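Local coordinates for protein stn1 (Schizosaccharomyces pombe, PDB 3KF6) that is required for telomere maintenance, binding telomeric single-stranded DNA and pairing with Ten1 in an Rpa2-Rpa3-like complex, at residues Arg139-Tyr142 and Lys143-Thr147; Ser96-Pro99 and Gly100-Val103; Gln85-Phe88 and Ser89-Lys92. All coordinates share one frame; numbering follows the deposited sequence.

Contact 1: Arg139-Tyr142 and Lys143-Thr147; sequences RMRY and KKNLT
Tyr142 and Leu146 form the main side-chain contact in this part of helix 130-153, meeting one turn apart. Leu146 CG sits over one face of the ring, off-centre toward the rim, in a CH-pi contact 4.3 Å from the centroid of Tyr142. Beside it, Leu146 CD1 presses on Tyr142 CE1 at 3.3 Å, a tight fit. The torsions make the two groups converge: Tyr142 holds CG anti to its N (chi1 -168°), whereas Leu146 has CG beside its own N (chi1 -74°). The ring's hydroxyl is hydrogen-bonded to Asn19 OD1, so an alanine here would probably leave that amide oxygen without its mate and strip Leu146 of the face it rests on.

Backbone bonds run i to i+4 from Arg139 O to Lys143 N (3.0 Å) through Tyr142 O to Leu146 N (3.0 Å). Lys143 O takes two donors from opposite faces of its plane, Thr147 N and, at 2.7 Å, Thr147 OG1, which fixes that hydroxyl.

Among the polar side chains, Arg141 and Asn145 run side by side with their flat groups 49° apart, and the methylenes of Lys144 pass by Met140 O, CG nearest. Lys143 extends away to salt-bridge both Asp25 and the C-terminal carboxylate of Asp105 of the Ten1 chain. The Arg139 guanidinium is hydrogen-bonded to Gln51 OE1 and to the backbone oxygens of Ala135 and Met21.

Two carboxylates at one ammonium would favour a protonated Lys143, tying helix 130-153 electrostatically to helix 23-26 of its own chain and to Ten1 together.

Contact 2: Ser96-Pro99 and Gly100-Val103; sequences SMSP and GNVV
Ser98 and Asn101 close a type II beta turn that feeds the chain into strand 102-110 of the OB-fold barrel. Asn101 N donates to Ser98 O at 3.0 Å, a fairly straight bond with an N-H...O angle of 162°. Pro99 and Gly100 fill the two middle positions. Gly100 has a positive phi of 106°, where a CB would run into Pro99 O, so the absence of a side chain is part of what lets the turn form.

The Asn101 side chain folds back over the turn. CG lies beside the backbone N (chi1 -70°), which keeps the amide on the side of the preceding residues. Asn101 CB is 3.3 Å from Ser98 O, and CG follows close to the same oxygen. At the fork, the two amide atoms part company. OD1 accepts a hydrogen bond from Arg84 of the Ten1 chain, whose NH2 also reaches Pro99 O, so one arginine of the partner holds both the turn's backbone and its asparagine. ND2 heads the other way, toward Met97. There Asn101 ND2 gives a weak hydrogen bond to Met97 SD at 3.6 Å and an ordinary one to a water at 3.1 Å. That water also donates to Ser96 O at 3.3 Å and is bonded to Ser98 OG at 3.2 Å, bridging the start of the segment to the turn.

Met97, bent at chi2 and chi3, crosses Asn101 obliquely and packs on Ile56 of strand 49-62 and Glu125 of strand 122-126, both partners of strand 102-110. Beyond the amide, the sulfur also meets a buried residue of the strand: Met97 SD lies 4.2 Å from Val103 CG1.

Contact 3: Gln85-Phe88 and Ser89-Lys92; sequences QDDF and SMSK
Asp87 is the turning point of the backbone: it is extended (phi -163°), and from Phe88 onward the chain winds into helix 88-94. The first turn closes when Ser91 N donates to Asp87 O at 3.0 Å, approaching almost straight on to the carbonyl. The next bond, Lys92 N to Phe88 O at 2.9 Å, carries the same i to i+4 pattern onward.

Asp87 is the N-cap, and its carboxylate bends over the end of the helix. With CG anti to the backbone N (chi1 -165°), Asp87 OD1 is brought to Met90 N and accepts from it at 2.9 Å. The N-H points squarely at the oxygen, at 177°, yet it comes from well above the carboxylate plane rather than within it. Asp87 OD1 also lies 3.5 Å from Ser89 CB, and Asp87 CG lies 3.5 Å from Met90 CB. The side chains of Asp87 and Met90 cross at about a right angle, and Met90, curling at chi3, brings CE back to Asp87 CB at 4.1 Å.

Ser91 adds a second grip on the same carbonyl. Ser91 OG, beside its own backbone N, donates to Asp87 O at 3.0 Å from above the carbonyl plane, so this oxygen receives two hydrogens from one residue. The negative charge of Asp87 at this end of the helix probably interacts favourably with the helix dipole.

Met90 and Ser91 also rest on Phe82 of strand 77-83, seating the capped helix against the barrel. Asp87 thus N-caps the helix that sits between the third and fourth strands, a helix characteristic of the OB fold.

Contacts 3 and 2 follow each other along the chain, their centres 17 Å apart: one starts helix 88-94 of the OB fold, the other comes after that helix and enters strand 102-110. Contact 1 belongs to helix 130-153, which follows the barrel in this N-terminal part of Stn1, its centre 27 Å from that of contact 2 and 32 Å from that of contact 3. Nearest atoms of contacts 1 and 2 are still about 7 Å apart, so they do not touch. What they share is Ten1, which bonds to residues of both, whereas contact 3, across the chain's centre from contact 1, has no Ten1 neighbour. Contacts 2 and 3 lie within the DNA-binding OB region.

Contact 1: Arg139-Tyr142 and Lys143-Thr147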
loop_
_atom_site.group_PDB
_atom_site.type_symbol
_atom_site.label_atom_id
_atom_site.label_comp_id
_atom_site.label_asym_id
_atom_site.label_seq_id
_atom_site.Cartn_x
_atom_site.Cartn_y
_atom_site.Cartn_z
ATOM N N ARG A 139 0.673 1.230 12.766
ATOM C CA ARG A 139 1.785 2.093 12.386
ATOM C C ARG A 139 1.668 3.532 12.871
ATOM O O ARG A 139 2.664 4.141 13.259
ATOM C CB ARG A 139 1.975 2.040 10.870
ATOM C CG ARG A 139 2.637 0.734 10.470
ATOM C CD ARG A 139 2.466 0.342 9.012
ATOM N NE ARG A 139 3.198 -0.902 8.796
ATOM C CZ ARG A 139 2.839 -2.086 9.288
ATOM N NH1 ARG A 139 1.731 -2.216 10.013
ATOM N NH2 ARG A 139 3.631 -3.137 9.112
ATOM N N MET A 140 0.462 4.086 12.860
ATOM C CA MET A 140 0.302 5.453 13.329
ATOM C C MET A 140 0.520 5.516 14.841
ATOM O O MET A 140 1.122 6.464 15.349
ATOM C CB MET A 140 -1.078 5.994 12.943
ATOM C CG MET A 140 -1.206 6.268 11.449
ATOM S SD MET A 140 -2.801 6.989 10.967
ATOM C CE MET A 140 -3.823 5.511 10.983
ATOM N N ARG A 141 0.057 4.495 15.551
ATOM C CA ARG A 141 0.219 4.449 16.999
ATOM C C ARG A 141 1.696 4.285 17.356
ATOM O O ARG A 141 2.206 4.953 18.257
ATOM C CB ARG A 141 -0.591 3.292 17.589
ATOM C CG ARG A 141 -0.601 3.265 19.112
ATOM C CD ARG A 141 -1.416 2.098 19.653
ATOM N NE ARG A 141 -1.495 2.127 21.110
ATOM C CZ ARG A 141 -2.105 1.205 21.848
ATOM N NH1 ARG A 141 -2.697 0.170 21.267
ATOM N NH2 ARG A 141 -2.127 1.321 23.169
ATOM N N TYR A 142 2.380 3.396 16.641
ATOM C CA TYR A 142 3.795 3.148 16.886
ATOM C C TYR A 142 4.618 4.409 16.640
ATOM O O TYR A 142 5.466 4.779 17.456
ATOM C CB TYR A 142 4.289 2.015 15.983
ATOM C CG TYR A 142 5.655 1.482 16.349
ATOM C CD1 TYR A 142 6.777 1.802 15.591
ATOM C CD2 TYR A 142 5.822 0.651 17.457
ATOM C CE1 TYR A 142 8.039 1.307 15.926
ATOM C CE2 TYR A 142 7.075 0.153 17.800
ATOM C CZ TYR A 142 8.176 0.484 17.029
ATOM O OH TYR A 142 9.411 -0.013 17.368
ATOM N N LYS A 143 4.365 5.075 15.517
ATOM C CA LYS A 143 5.097 6.292 15.186
ATOM C C LYS A 143 4.857 7.394 16.215
ATOM O O LYS A 143 5.777 8.123 16.580
ATOM C CB LYS A 143 4.701 6.796 13.796
ATOM C CG LYS A 143 5.460 8.042 13.358
ATOM C CD LYS A 143 5.207 8.336 11.888
ATOM C CE LYS A 143 6.123 9.434 11.362
ATOM N NZ LYS A 143 5.868 9.703 9.919
ATOM N N LYS A 144 3.619 7.522 16.679
ATOM C CA LYS A 144 3.306 8.555 17.662
ATOM C C LYS A 144 4.049 8.306 18.969
ATOM O O LYS A 144 4.599 9.237 19.562
ATOM C CB LYS A 144 1.799 8.623 17.900
ATOM C CG LYS A 144 1.051 9.251 16.734
ATOM C CD LYS A 144 -0.458 9.187 16.912
ATOM C CE LYS A 144 -1.159 9.817 15.715
ATOM N NZ LYS A 144 -2.629 9.592 15.739
ATOM N N ASN A 145 4.083 7.054 19.409
ATOM C CA ASN A 145 4.779 6.723 20.646
ATOM C C ASN A 145 6.284 6.943 20.533
ATOM O O ASN A 145 6.900 7.509 21.438
ATOM C CB ASN A 145 4.487 5.280 21.062
ATOM C CG ASN A 145 3.113 5.127 21.685
ATOM O OD1 ASN A 145 2.684 5.972 22.473
ATOM N ND2 ASN A 145 2.421 4.046 21.349
ATOM N N LEU A 146 6.886 6.504 19.431
ATOM C CA LEU A 146 8.322 6.700 19.272
ATOM C C LEU A 146 8.669 8.184 19.209
ATOM O O LEU A 146 9.702 8.606 19.728
ATOM C CB LEU A 146 8.841 5.993 18.016
ATOM C CG LEU A 146 8.968 4.468 18.067
ATOM C CD1 LEU A 146 9.767 3.994 16.855
ATOM C CD2 LEU A 146 9.676 4.041 19.343
ATOM N N THR A 147 7.802 8.975 18.584
ATOM C CA THR A 147 8.028 10.414 18.470
ATOM C C THR A 147 8.047 11.068 19.853
ATOM O O THR A 147 8.892 11.920 20.128
ATOM C CB THR A 147 6.932 11.090 17.616
ATOM O OG1 THR A 147 6.925 10.520 16.302
ATOM C CG2 THR A 147 7.190 12.586 17.506
#

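Contact 2: Ser96-Pro99 and Gly100-Val103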
loop_
_atom_site.group_PDB
_atom_site.type_symbol
_atom_site.label_atom_id
_atom_site.label_comp_id
_atom_site.label_asym_id
_atom_site.label_seq_id
_atom_site.Cartn_x
_atom_site.Cartn_y
_atom_site.Cartn_z
ATOM N N SER A 96 4.247 -16.072 -6.909
ATOM C CA SER A 96 2.946 -16.675 -7.177
ATOM C C SER A 96 1.912 -15.571 -6.949
ATOM O O SER A 96 0.733 -15.723 -7.272
ATOM C CB SER A 96 2.675 -17.853 -6.233
ATOM O OG SER A 96 2.315 -17.421 -4.932
ATOM N N MET A 97 2.376 -14.453 -6.396
ATOM C CA MET A 97 1.519 -13.302 -6.127
ATOM C C MET A 97 1.197 -12.551 -7.419
ATOM O O MET A 97 1.874 -12.714 -8.433
ATOM C CB MET A 97 2.214 -12.346 -5.149
ATOM C CG MET A 97 2.434 -12.902 -3.746
ATOM S SD MET A 97 0.917 -13.072 -2.776
ATOM C CE MET A 97 0.556 -14.814 -3.001
ATOM N N SER A 98 0.164 -11.719 -7.372
ATOM C CA SER A 98 -0.236 -10.932 -8.533
ATOM C C SER A 98 -0.326 -9.474 -8.112
ATOM O O SER A 98 -0.578 -9.179 -6.943
ATOM C CB SER A 98 -1.614 -11.372 -9.039
ATOM O OG SER A 98 -1.630 -12.745 -9.379
ATOM N N PRO A 99 -0.111 -8.544 -9.053
ATOM C CA PRO A 99 -0.199 -7.123 -8.707
ATOM C C PRO A 99 -1.585 -6.872 -8.119
ATOM O O PRO A 99 -2.591 -7.369 -8.641
ATOM C CB PRO A 99 -0.011 -6.430 -10.052
ATOM C CG PRO A 99 0.920 -7.365 -10.773
ATOM C CD PRO A 99 0.315 -8.720 -10.451
ATOM N N GLY A 100 -1.638 -6.113 -7.030
ATOM C CA GLY A 100 -2.914 -5.844 -6.393
ATOM C C GLY A 100 -3.058 -6.635 -5.105
ATOM O O GLY A 100 -3.822 -6.257 -4.220
ATOM N N ASN A 101 -2.338 -7.749 -4.990
ATOM C CA ASN A 101 -2.409 -8.540 -3.766
ATOM C C ASN A 101 -1.780 -7.729 -2.640
ATOM O O ASN A 101 -0.829 -6.975 -2.869
ATOM C CB ASN A 101 -1.636 -9.854 -3.906
ATOM C CG ASN A 101 -2.297 -10.828 -4.850
ATOM O OD1 ASN A 101 -3.397 -10.590 -5.343
ATOM N ND2 ASN A 101 -1.623 -11.950 -5.103
ATOM N N VAL A 102 -2.311 -7.879 -1.433
ATOM C CA VAL A 102 -1.780 -7.169 -0.275
ATOM C C VAL A 102 -0.900 -8.127 0.510
ATOM O O VAL A 102 -1.284 -9.271 0.750
ATOM C CB VAL A 102 -2.921 -6.645 0.633
ATOM C CG1 VAL A 102 -2.349 -5.953 1.880
ATOM C CG2 VAL A 102 -3.780 -5.671 -0.150
ATOM N N VAL A 103 0.288 -7.666 0.887
ATOM C CA VAL A 103 1.212 -8.496 1.648
ATOM C C VAL A 103 1.731 -7.793 2.891
ATOM O O VAL A 103 1.807 -6.557 2.941
ATOM C CB VAL A 103 2.457 -8.918 0.810
ATOM C CG1 VAL A 103 2.037 -9.809 -0.357
ATOM C CG2 VAL A 103 3.207 -7.678 0.312
HETATM O O HOH W 1 -2.228 -14.455 -6.772
#

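Contact 3: Gln85-Phe88 and Ser89-Lys92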
loop_
_atom_site.group_PDB
_atom_site.type_symbol
_atom_site.label_atom_id
_atom_site.label_comp_id
_atom_site.label_asym_id
_atom_site.label_seq_id
_atom_site.Cartn_x
_atom_site.Cartn_y
_atom_site.Cartn_z
ATOM N N GLN A 85 17.832 -18.560 -3.092
ATOM C CA GLN A 85 18.529 -19.631 -2.384
ATOM C C GLN A 85 18.373 -19.615 -0.868
ATOM O O GLN A 85 18.531 -20.648 -0.214
ATOM C CB GLN A 85 20.018 -19.616 -2.741
ATOM C CG GLN A 85 20.787 -18.421 -2.209
ATOM C CD GLN A 85 22.261 -18.494 -2.553
ATOM O OE1 GLN A 85 22.955 -19.433 -2.157
ATOM N NE2 GLN A 85 22.746 -17.504 -3.296
ATOM N N ASP A 86 18.068 -18.451 -0.305
ATOM C CA ASP A 86 17.903 -18.335 1.139
ATOM C C ASP A 86 16.632 -19.023 1.617
ATOM O O ASP A 86 16.571 -19.528 2.738
ATOM C CB ASP A 86 17.882 -16.863 1.548
ATOM C CG ASP A 86 19.264 -16.247 1.588
ATOM O OD1 ASP A 86 20.179 -16.786 0.927
ATOM O OD2 ASP A 86 19.436 -15.218 2.272
ATOM N N ASP A 87 15.622 -19.048 0.757
ATOM C CA ASP A 87 14.349 -19.667 1.095
ATOM C C ASP A 87 13.569 -19.920 -0.189
ATOM O O ASP A 87 12.719 -19.120 -0.572
ATOM C CB ASP A 87 13.548 -18.736 2.005
ATOM C CG ASP A 87 12.397 -19.438 2.687
ATOM O OD1 ASP A 87 11.803 -20.350 2.071
ATOM O OD2 ASP A 87 12.080 -19.069 3.837
ATOM N N PHE A 88 13.860 -21.036 -0.848
ATOM C CA PHE A 88 13.193 -21.381 -2.097
ATOM C C PHE A 88 11.673 -21.361 -1.957
ATOM O O PHE A 88 10.968 -20.864 -2.836
ATOM C CB PHE A 88 13.636 -22.767 -2.572
ATOM C CG PHE A 88 13.220 -23.083 -3.980
ATOM C CD1 PHE A 88 13.841 -22.460 -5.056
ATOM C CD2 PHE A 88 12.195 -23.990 -4.233
ATOM C CE1 PHE A 88 13.450 -22.733 -6.365
ATOM C CE2 PHE A 88 11.796 -24.271 -5.538
ATOM C CZ PHE A 88 12.425 -23.640 -6.606
ATOM N N SER A 89 11.181 -21.905 -0.850
ATOM C CA SER A 89 9.749 -21.962 -0.582
ATOM C C SER A 89 9.100 -20.581 -0.600
ATOM O O SER A 89 8.176 -20.329 -1.376
ATOM C CB SER A 89 9.503 -22.623 0.776
ATOM O OG SER A 89 8.119 -22.687 1.075
ATOM N N MET A 90 9.579 -19.691 0.264
ATOM C CA MET A 90 9.026 -18.344 0.340
ATOM C C MET A 90 9.163 -17.603 -0.981
ATOM O O MET A 90 8.257 -16.873 -1.387
ATOM C CB MET A 90 9.709 -17.542 1.453
ATOM C CG MET A 90 9.230 -16.094 1.547
ATOM S SD MET A 90 9.963 -15.187 2.916
ATOM C CE MET A 90 11.702 -15.117 2.400
ATOM N N SER A 91 10.294 -17.787 -1.651
ATOM C CA SER A 91 10.533 -17.122 -2.925
ATOM C C SER A 91 9.502 -17.561 -3.957
ATOM O O SER A 91 9.032 -16.757 -4.766
ATOM C CB SER A 91 11.943 -17.433 -3.431
ATOM O OG SER A 91 12.922 -16.927 -2.540
ATOM N N LYS A 92 9.151 -18.842 -3.930
ATOM C CA LYS A 92 8.170 -19.364 -4.867
ATOM C C LYS A 92 6.806 -18.732 -4.603
ATOM O O LYS A 92 6.106 -18.335 -5.532
ATOM C CB LYS A 92 8.072 -20.883 -4.740
ATOM C CG LYS A 92 7.142 -21.509 -5.758
ATOM C CD LYS A 92 7.184 -23.019 -5.691
ATOM C CE LYS A 92 6.343 -23.626 -6.792
ATOM N NZ LYS A 92 6.498 -25.099 -6.822
#